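Local coordinates for methylxanthine N3-demethylase NdmB (Pseudomonas putida, PDB 6ICL), which catalyses the N3-demethylation of theobromine and related methylxanthines as a Rieske non-heme iron oxygenase, releasing formaldehyde at the expense of NADH and dioxygen, at residues V340-R343 against K344-E348; I291-E294 against K295-Q298; E261-W265 against K266-R270. All coordinates share one frame; numbering follows the deposited sequence.

All three contacts are local and follow one another along the chain in the C-terminal part of this Rieske oxygenase, with none nested or crossed. First comes contact 3, which closes the hairpin joining strands 257-264 and 270-281. Contact 2 follows at the end of strand 284-294, where the chain turns toward helix 300-319. Contact 1 comes last, one stretch of helix 337-355. Contacts 2 and 3 sit on the same antiparallel sheet, their centres about 13 Å apart, and touch where Glu294 OE2 meets Arg270 N. Contact 1 stands apart, its nearest atoms about 16 Å from contact 3 and 20 Å from contact 2.

Contact 1 of 3, residues V340-R343 against K344-E348; sequences VQFR and KWHKE
Within helix 337-355 of the oxygenase C-terminal domain, Phe342 and His346 stand one turn apart and form an edge-to-face aromatic pair. The ring centroids are 4.4 Å apart and the planes meet at 61°. His346 brings its CD2-NE2 edge over one face of Phe342, displaced toward the rim, and NE2 lies 3.2 Å from Phe342 CZ. Phe342 has CG anti to its backbone N (chi1 180°), which extends the benzyl group alongside the imidazole so that both point the same way. Both imidazole nitrogens are engaged: ND1 with Tyr32 OH and NE2 with Pro255 O, two bonds that fix the ring's rotation while its edge rests on Phe342. On another side of the helix the aliphatic part of Lys344 packs against two residues of the preceding turn: its CE lies 4.0 Å from Val340 CG1 and 3.9 Å from Gln341 NE2, and the Gln341 chain, bent at chi2 (-50°), brings its amide across the lysine methylenes. Beneath these side chains runs the regular alpha-helical ladder, from Lys344 N to Val340 O (2.8 Å) through His346 N to Phe342 O (2.9 Å) and Lys347 N to Arg343 O. Arg343 carries its guanidinium away to salt bridges with Glu190 and Glu330. Phe342 stacks on Trp189 of helix 185-192 and, like Trp345, touches Leu226 of strand 225-230, so this face of helix 337-355 packs against both elements.

Contact 2 of 3, residues I291-E294 against K295-Q298; sequences IVRE and KDNQ
An Asx turn at Asp296, just beyond the end of strand 284-294, is clasped by an arginine from that strand, Arg293. The pair forms a side-on salt bridge: Arg293 NE gives to Asp296 OD2 at 3.0 Å, nearly straight at 170°, and NH2 gives to OD1 of the same carboxylate, also at 3.0 Å but more bent. The two bonds do not make the groups coplanar, since the guanidinium and carboxylate planes are 56° apart. OD2 lies in the guanidinium plane yet is approached from above its own carboxylate plane, whereas OD1 receives NH2 on its syn lone pair. Asp296 CG sits between its backbone N and carbonyl carbon (chi1 63°), a torsion that turns the carboxylate back toward the strand, and the extended Arg293 chain crosses it at about a right angle. The arginine has a second acidic partner in Asp300, reached through NH1 at the start of helix 300-319. Flanked by two carboxylates, its positive charge is probably well stabilised. Asp296 N is held by Gln172 of the neighbouring strand 171-181, and Gln298 NE2 reaches His54 of the third subunit, so the turn lies at a subunit interface. OD1 of Asp296 also closes the Asx turn, accepting Gln298 N at 2.9 Å from above the carboxylate plane in addition to Arg293 NH2.

Contact 3 of 3, residues E261-W265 against K266-R270; sequences EIKLW and KDDSR
Glu261 and Arg270 meet with their flat groups almost perpendicular, the carboxylate and guanidinium planes 88° apart. Arg270 NH1 gives a hydrogen bond to Glu261 OE1 at 3.0 Å, part of a salt bridge; the oxygen lies near the guanidinium plane but is met on its anti side, with NH1 tilted well out of the carboxylate plane. A bend at chi3 (-38°) in Arg270 turns its end toward the glutamate, while NH2 binds Asp165. Replacing Arg270 by an alanine would probably leave Glu261 and Asp165 without their shared positive partner and Lys263 CG without the methylenes crossing it. Those methylenes touch obliquely, Lys263 CG being 4.1 Å from Arg270 CG. Farther out, Lys263 runs alongside Asp268, with a long salt bridge of 3.9 Å from NZ to OD1. Leu264 directs its side chain at Ser269, CD2 lying 3.2 Å from OG. Its backbone N bonds almost straight to Ser269 O at 3.0 Å, beside the antiparallel non-hydrogen-bonded pair of Lys263 and Arg270, where Arg270 CA also makes a CA-H...O contact to Ile262 O. Such pairing across a short reversal is that of a beta-hairpin, here linking the neighbouring strands 257-264 and 270-281 of the C-terminal domain's antiparallel sheet, with its turn at the protein surface.

Contact 1 of 3, residues V340-R343 against K344-E348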
loop_
_atom_site.group_PDB
_atom_site.type_symbol
_atom_site.label_atom_id
_atom_site.label_comp_id
_atom_site.label_asym_id
_atom_site.label_seq_id
_atom_site.Cartn_x
_atom_site.Cartn_y
_atom_site.Cartn_z
ATOM N N VAL A 340 9.816 9.597 -41.770
ATOM C CA VAL A 340 11.095 9.383 -42.447
ATOM C C VAL A 340 11.874 10.691 -42.557
ATOM O O VAL A 340 13.078 10.741 -42.279
ATOM C CB VAL A 340 10.844 8.728 -43.824
ATOM C CG1 VAL A 340 12.108 8.722 -44.682
ATOM C CG2 VAL A 340 10.358 7.316 -43.628
ATOM N N GLN A 341 11.201 11.774 -42.931
ATOM C CA GLN A 341 11.872 13.075 -43.002
ATOM C C GLN A 341 12.342 13.538 -41.625
ATOM O O GLN A 341 13.403 14.164 -41.491
ATOM C CB GLN A 341 10.930 14.106 -43.626
ATOM C CG GLN A 341 10.645 13.811 -45.091
ATOM C CD GLN A 341 11.937 13.581 -45.868
ATOM O OE1 GLN A 341 12.857 14.405 -45.827
ATOM N NE2 GLN A 341 12.022 12.451 -46.551
ATOM N N PHE A 342 11.572 13.218 -40.587
ATOM C CA PHE A 342 11.972 13.542 -39.220
ATOM C C PHE A 342 13.233 12.778 -38.831
ATOM O O PHE A 342 14.213 13.359 -38.338
ATOM C CB PHE A 342 10.803 13.209 -38.292
ATOM C CG PHE A 342 11.054 13.478 -36.828
ATOM C CD1 PHE A 342 11.120 14.784 -36.342
ATOM C CD2 PHE A 342 11.132 12.424 -35.929
ATOM C CE1 PHE A 342 11.303 15.023 -34.975
ATOM C CE2 PHE A 342 11.312 12.649 -34.553
ATOM C CZ PHE A 342 11.394 13.953 -34.081
ATOM N N ARG A 343 13.227 11.469 -39.061
ATOM C CA ARG A 343 14.406 10.654 -38.781
ATOM C C ARG A 343 15.618 11.105 -39.595
ATOM O O ARG A 343 16.739 11.163 -39.071
ATOM C CB ARG A 343 14.081 9.189 -39.054
ATOM C CG ARG A 343 12.979 8.678 -38.162
ATOM C CD ARG A 343 12.644 7.250 -38.408
ATOM N NE ARG A 343 11.656 6.829 -37.431
ATOM C CZ ARG A 343 11.565 5.611 -36.918
ATOM N NH1 ARG A 343 12.412 4.671 -37.294
ATOM N NH2 ARG A 343 10.637 5.335 -36.014
ATOM N N LYS A 344 15.414 11.447 -40.872
ATOM C CA LYS A 344 16.518 11.926 -41.706
ATOM C C LYS A 344 17.169 13.153 -41.100
ATOM O O LYS A 344 18.397 13.230 -40.985
ATOM C CB LYS A 344 16.020 12.265 -43.113
ATOM C CG LYS A 344 15.759 11.081 -44.020
ATOM C CD LYS A 344 15.745 11.548 -45.495
ATOM C CE LYS A 344 15.307 10.438 -46.472
ATOM N NZ LYS A 344 16.247 9.277 -46.536
ATOM N N TRP A 345 16.358 14.140 -40.717
ATOM C CA TRP A 345 16.941 15.373 -40.217
ATOM C C TRP A 345 17.559 15.170 -38.842
ATOM O O TRP A 345 18.605 15.757 -38.550
ATOM C CB TRP A 345 15.895 16.484 -40.200
ATOM C CG TRP A 345 16.476 17.857 -40.188
ATOM C CD1 TRP A 345 17.806 18.188 -40.189
ATOM C CD2 TRP A 345 15.757 19.090 -40.181
ATOM N NE1 TRP A 345 17.950 19.554 -40.165
ATOM C CE2 TRP A 345 16.709 20.130 -40.167
ATOM C CE3 TRP A 345 14.396 19.417 -40.170
ATOM C CZ2 TRP A 345 16.349 21.468 -40.147
ATOM C CZ3 TRP A 345 14.039 20.758 -40.163
ATOM C CH2 TRP A 345 15.013 21.764 -40.160
ATOM N N HIS A 346 16.967 14.309 -38.005
ATOM C CA HIS A 346 17.594 13.994 -36.724
ATOM C C HIS A 346 18.971 13.370 -36.937
ATOM O O HIS A 346 19.944 13.759 -36.286
ATOM C CB HIS A 346 16.693 13.064 -35.898
ATOM C CG HIS A 346 15.895 13.774 -34.851
ATOM N ND1 HIS A 346 16.326 13.888 -33.543
ATOM C CD2 HIS A 346 14.705 14.424 -34.917
ATOM C CE1 HIS A 346 15.431 14.570 -32.847
ATOM N NE2 HIS A 346 14.438 14.907 -33.656
ATOM N N LYS A 347 19.076 12.414 -37.869
ATOM C CA LYS A 347 20.362 11.757 -38.115
ATOM C C LYS A 347 21.397 12.744 -38.625
ATOM O O LYS A 347 22.560 12.712 -38.209
ATOM C CB LYS A 347 20.199 10.619 -39.127
ATOM C CG LYS A 347 21.472 9.793 -39.336
ATOM C CD LYS A 347 21.881 9.139 -38.022
ATOM C CE LYS A 347 23.086 8.223 -38.156
ATOM N NZ LYS A 347 23.625 7.837 -36.805
ATOM N N GLU A 348 20.987 13.627 -39.531
ATOM C CA GLU A 348 21.904 14.612 -40.084
ATOM C C GLU A 348 22.361 15.595 -39.011
ATOM O O GLU A 348 23.549 15.937 -38.932
ATOM C CB GLU A 348 21.212 15.330 -41.242
ATOM C CG GLU A 348 21.950 16.530 -41.808
ATOM C CD GLU A 348 21.127 17.241 -42.865
ATOM O OE1 GLU A 348 20.356 16.557 -43.592
ATOM O OE2 GLU A 348 21.233 18.485 -42.946
#

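Contact 2 of 3, residues I291-E294 against K295-Q298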
loop_
_atom_site.group_PDB
_atom_site.type_symbol
_atom_site.label_atom_id
_atom_site.label_comp_id
_atom_site.label_asym_id
_atom_site.label_seq_id
_atom_site.Cartn_x
_atom_site.Cartn_y
_atom_site.Cartn_z
ATOM N N ILE A 291 -3.236 24.214 -25.710
ATOM C CA ILE A 291 -4.425 24.289 -26.553
ATOM C C ILE A 291 -4.796 25.757 -26.707
ATOM O O ILE A 291 -4.935 26.471 -25.705
ATOM C CB ILE A 291 -5.589 23.496 -25.937
ATOM C CG1 ILE A 291 -5.158 22.056 -25.631
ATOM C CG2 ILE A 291 -6.805 23.522 -26.848
ATOM C CD1 ILE A 291 -6.193 21.272 -24.824
ATOM N N VAL A 292 -4.926 26.215 -27.952
ATOM C CA VAL A 292 -5.363 27.573 -28.263
ATOM C C VAL A 292 -6.628 27.478 -29.088
ATOM O O VAL A 292 -6.663 26.770 -30.105
ATOM C CB VAL A 292 -4.301 28.377 -29.023
ATOM C CG1 VAL A 292 -4.753 29.855 -29.148
ATOM C CG2 VAL A 292 -2.965 28.264 -28.311
ATOM N N ARG A 293 -7.670 28.164 -28.638
ATOM C CA ARG A 293 -8.967 28.060 -29.279
ATOM C C ARG A 293 -9.651 29.417 -29.227
ATOM O O ARG A 293 -9.318 30.268 -28.400
ATOM C CB ARG A 293 -9.841 26.997 -28.609
ATOM C CG ARG A 293 -10.521 27.472 -27.312
ATOM C CD ARG A 293 -11.048 26.285 -26.542
ATOM N NE ARG A 293 -11.969 26.612 -25.452
ATOM C CZ ARG A 293 -11.624 26.759 -24.172
ATOM N NH1 ARG A 293 -10.356 26.655 -23.788
ATOM N NH2 ARG A 293 -12.559 27.030 -23.269
ATOM N N GLU A 294 -10.619 29.601 -30.123
ATOM C CA GLU A 294 -11.423 30.816 -30.122
ATOM C C GLU A 294 -12.296 30.860 -28.877
ATOM O O GLU A 294 -12.807 29.830 -28.429
ATOM C CB GLU A 294 -12.291 30.864 -31.383
ATOM C CG GLU A 294 -11.487 31.118 -32.656
ATOM C CD GLU A 294 -12.261 30.853 -33.934
ATOM O OE1 GLU A 294 -13.485 30.580 -33.866
ATOM O OE2 GLU A 294 -11.627 30.915 -35.015
ATOM N N LYS A 295 -12.479 32.056 -28.322
ATOM C CA LYS A 295 -13.203 32.178 -27.059
ATOM C C LYS A 295 -14.608 31.614 -27.205
ATOM O O LYS A 295 -15.253 31.810 -28.234
ATOM C CB LYS A 295 -13.244 33.640 -26.618
ATOM C CG LYS A 295 -11.862 34.265 -26.571
ATOM C CD LYS A 295 -11.905 35.682 -26.033
ATOM C CE LYS A 295 -10.505 36.171 -25.740
ATOM N NZ LYS A 295 -10.465 37.371 -24.855
ATOM N N ASP A 296 -15.085 30.866 -26.169
ATOM C CA ASP A 296 -16.319 30.107 -26.365
ATOM C C ASP A 296 -17.221 29.942 -25.145
ATOM O O ASP A 296 -18.286 29.330 -25.290
ATOM C CB ASP A 296 -15.988 28.715 -26.935
ATOM C CG ASP A 296 -15.124 27.858 -25.983
ATOM O OD1 ASP A 296 -14.805 28.304 -24.854
ATOM O OD2 ASP A 296 -14.782 26.718 -26.379
ATOM N N ASN A 297 -16.860 30.445 -23.969
ATOM C CA ASN A 297 -17.629 30.221 -22.741
ATOM C C ASN A 297 -17.807 28.734 -22.402
ATOM O O ASN A 297 -18.729 28.366 -21.665
ATOM C CB ASN A 297 -18.983 30.929 -22.811
ATOM C CG ASN A 297 -18.831 32.439 -22.885
ATOM O OD1 ASN A 297 -18.206 33.052 -22.014
ATOM N ND2 ASN A 297 -19.369 33.041 -23.945
ATOM N N GLN A 298 -16.924 27.844 -22.927
ATOM C CA GLN A 298 -16.913 26.468 -22.452
ATOM C C GLN A 298 -15.844 26.287 -21.378
ATOM O O GLN A 298 -14.839 27.005 -21.360
ATOM C CB GLN A 298 -16.643 25.483 -23.594
ATOM C CG GLN A 298 -17.819 25.265 -24.527
ATOM C CD GLN A 298 -19.113 25.023 -23.780
ATOM O OE1 GLN A 298 -19.992 25.883 -23.758
ATOM N NE2 GLN A 298 -19.238 23.861 -23.159
#

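Contact 3 of 3, residues E261-W265 against K266-R270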
loop_
_atom_site.group_PDB
_atom_site.type_symbol
_atom_site.label_atom_id
_atom_site.label_comp_id
_atom_site.label_asym_id
_atom_site.label_seq_id
_atom_site.Cartn_x
_atom_site.Cartn_y
_atom_site.Cartn_z
ATOM N N GLU A 261 -2.055 23.636 -36.571
ATOM C CA GLU A 261 -3.173 24.527 -36.816
ATOM C C GLU A 261 -4.259 23.763 -37.561
ATOM O O GLU A 261 -4.014 23.216 -38.645
ATOM C CB GLU A 261 -2.730 25.744 -37.616
ATOM C CG GLU A 261 -3.909 26.579 -38.062
ATOM C CD GLU A 261 -3.545 27.517 -39.184
ATOM O OE1 GLU A 261 -3.078 28.640 -38.892
ATOM O OE2 GLU A 261 -3.696 27.107 -40.350
ATOM N N ILE A 262 -5.447 23.697 -36.975
ATOM C CA ILE A 262 -6.604 23.119 -37.645
ATOM C C ILE A 262 -7.499 24.269 -38.082
ATOM O O ILE A 262 -7.973 25.047 -37.245
ATOM C CB ILE A 262 -7.373 22.143 -36.749
ATOM C CG1 ILE A 262 -6.441 21.052 -36.196
ATOM C CG2 ILE A 262 -8.524 21.534 -37.533
ATOM C CD1 ILE A 262 -7.187 19.899 -35.556
ATOM N N LYS A 263 -7.710 24.394 -39.389
ATOM C CA LYS A 263 -8.603 25.401 -39.958
ATOM C C LYS A 263 -9.814 24.688 -40.546
ATOM O O LYS A 263 -9.666 23.849 -41.434
ATOM C CB LYS A 263 -7.878 26.232 -41.017
ATOM C CG LYS A 263 -8.682 27.408 -41.564
ATOM C CD LYS A 263 -7.877 28.130 -42.629
ATOM C CE LYS A 263 -8.729 29.108 -43.421
ATOM N NZ LYS A 263 -7.987 29.616 -44.613
ATOM N N LEU A 264 -10.999 24.987 -40.026
ATOM C CA LEU A 264 -12.205 24.350 -40.536
ATOM C C LEU A 264 -12.526 24.859 -41.941
ATOM O O LEU A 264 -12.304 26.031 -42.260
ATOM C CB LEU A 264 -13.392 24.614 -39.607
ATOM C CG LEU A 264 -13.479 23.840 -38.290
ATOM C CD1 LEU A 264 -13.187 22.357 -38.506
ATOM C CD2 LEU A 264 -12.555 24.433 -37.232
ATOM N N TRP A 265 -13.039 23.957 -42.782
ATOM C CA TRP A 265 -13.442 24.329 -44.134
ATOM C C TRP A 265 -14.689 25.201 -44.104
ATOM O O TRP A 265 -14.680 26.341 -44.584
ATOM C CB TRP A 265 -13.689 23.075 -44.966
ATOM C CG TRP A 265 -12.447 22.350 -45.328
ATOM C CD1 TRP A 265 -11.164 22.757 -45.110
ATOM C CD2 TRP A 265 -12.364 21.079 -45.980
ATOM N NE1 TRP A 265 -10.278 21.811 -45.590
ATOM C CE2 TRP A 265 -10.992 20.774 -46.130
ATOM C CE3 TRP A 265 -13.318 20.172 -46.465
ATOM C CZ2 TRP A 265 -10.551 19.598 -46.743
ATOM C CZ3 TRP A 265 -12.880 18.998 -47.062
ATOM C CH2 TRP A 265 -11.506 18.723 -47.198
ATOM N N LYS A 266 -15.775 24.665 -43.554
ATOM C CA LYS A 266 -16.980 25.446 -43.319
ATOM C C LYS A 266 -16.699 26.418 -42.186
ATOM O O LYS A 266 -16.559 25.989 -41.036
ATOM C CB LYS A 266 -18.152 24.530 -42.973
ATOM C CG LYS A 266 -18.508 23.520 -44.063
ATOM C CD LYS A 266 -19.988 23.134 -44.008
ATOM C CE LYS A 266 -20.385 22.293 -45.214
ATOM N NZ LYS A 266 -21.862 22.187 -45.327
ATOM N N ASP A 267 -16.608 27.713 -42.521
ATOM C CA ASP A 267 -16.204 28.797 -41.626
ATOM C C ASP A 267 -14.680 28.889 -41.651
ATOM O O ASP A 267 -14.026 28.036 -42.254
ATOM C CB ASP A 267 -16.788 28.588 -40.217
ATOM C CG ASP A 267 -16.114 29.413 -39.154
ATOM O OD1 ASP A 267 -15.637 30.532 -39.464
ATOM O OD2 ASP A 267 -16.066 28.933 -37.999
ATOM N N ASP A 268 -14.094 29.939 -41.076
ATOM C CA ASP A 268 -12.644 30.045 -40.993
ATOM C C ASP A 268 -12.126 29.844 -39.576
ATOM O O ASP A 268 -11.039 30.324 -39.253
ATOM C CB ASP A 268 -12.168 31.396 -41.529
ATOM C CG ASP A 268 -12.198 31.462 -43.038
ATOM O OD1 ASP A 268 -11.667 30.528 -43.696
ATOM O OD2 ASP A 268 -12.768 32.450 -43.556
ATOM N N SER A 269 -12.878 29.147 -38.726
ATOM C CA SER A 269 -12.472 28.985 -37.334
ATOM C C SER A 269 -11.232 28.103 -37.233
ATOM O O SER A 269 -11.104 27.093 -37.936
ATOM C CB SER A 269 -13.609 28.392 -36.502
ATOM O OG SER A 269 -14.080 27.185 -37.075
ATOM N N ARG A 270 -10.314 28.499 -36.356
ATOM C CA ARG A 270 -9.065 27.787 -36.163
ATOM C C ARG A 270 -8.955 27.242 -34.744
ATOM O O ARG A 270 -9.540 27.784 -33.799
ATOM C CB ARG A 270 -7.885 28.683 -36.458
ATOM C CG ARG A 270 -7.772 29.037 -37.908
ATOM C CD ARG A 270 -6.564 29.908 -38.117
ATOM N NE ARG A 270 -6.430 30.820 -37.001
ATOM C CZ ARG A 270 -5.313 30.993 -36.312
ATOM N NH1 ARG A 270 -4.220 30.330 -36.649
ATOM N NH2 ARG A 270 -5.291 31.848 -35.303
#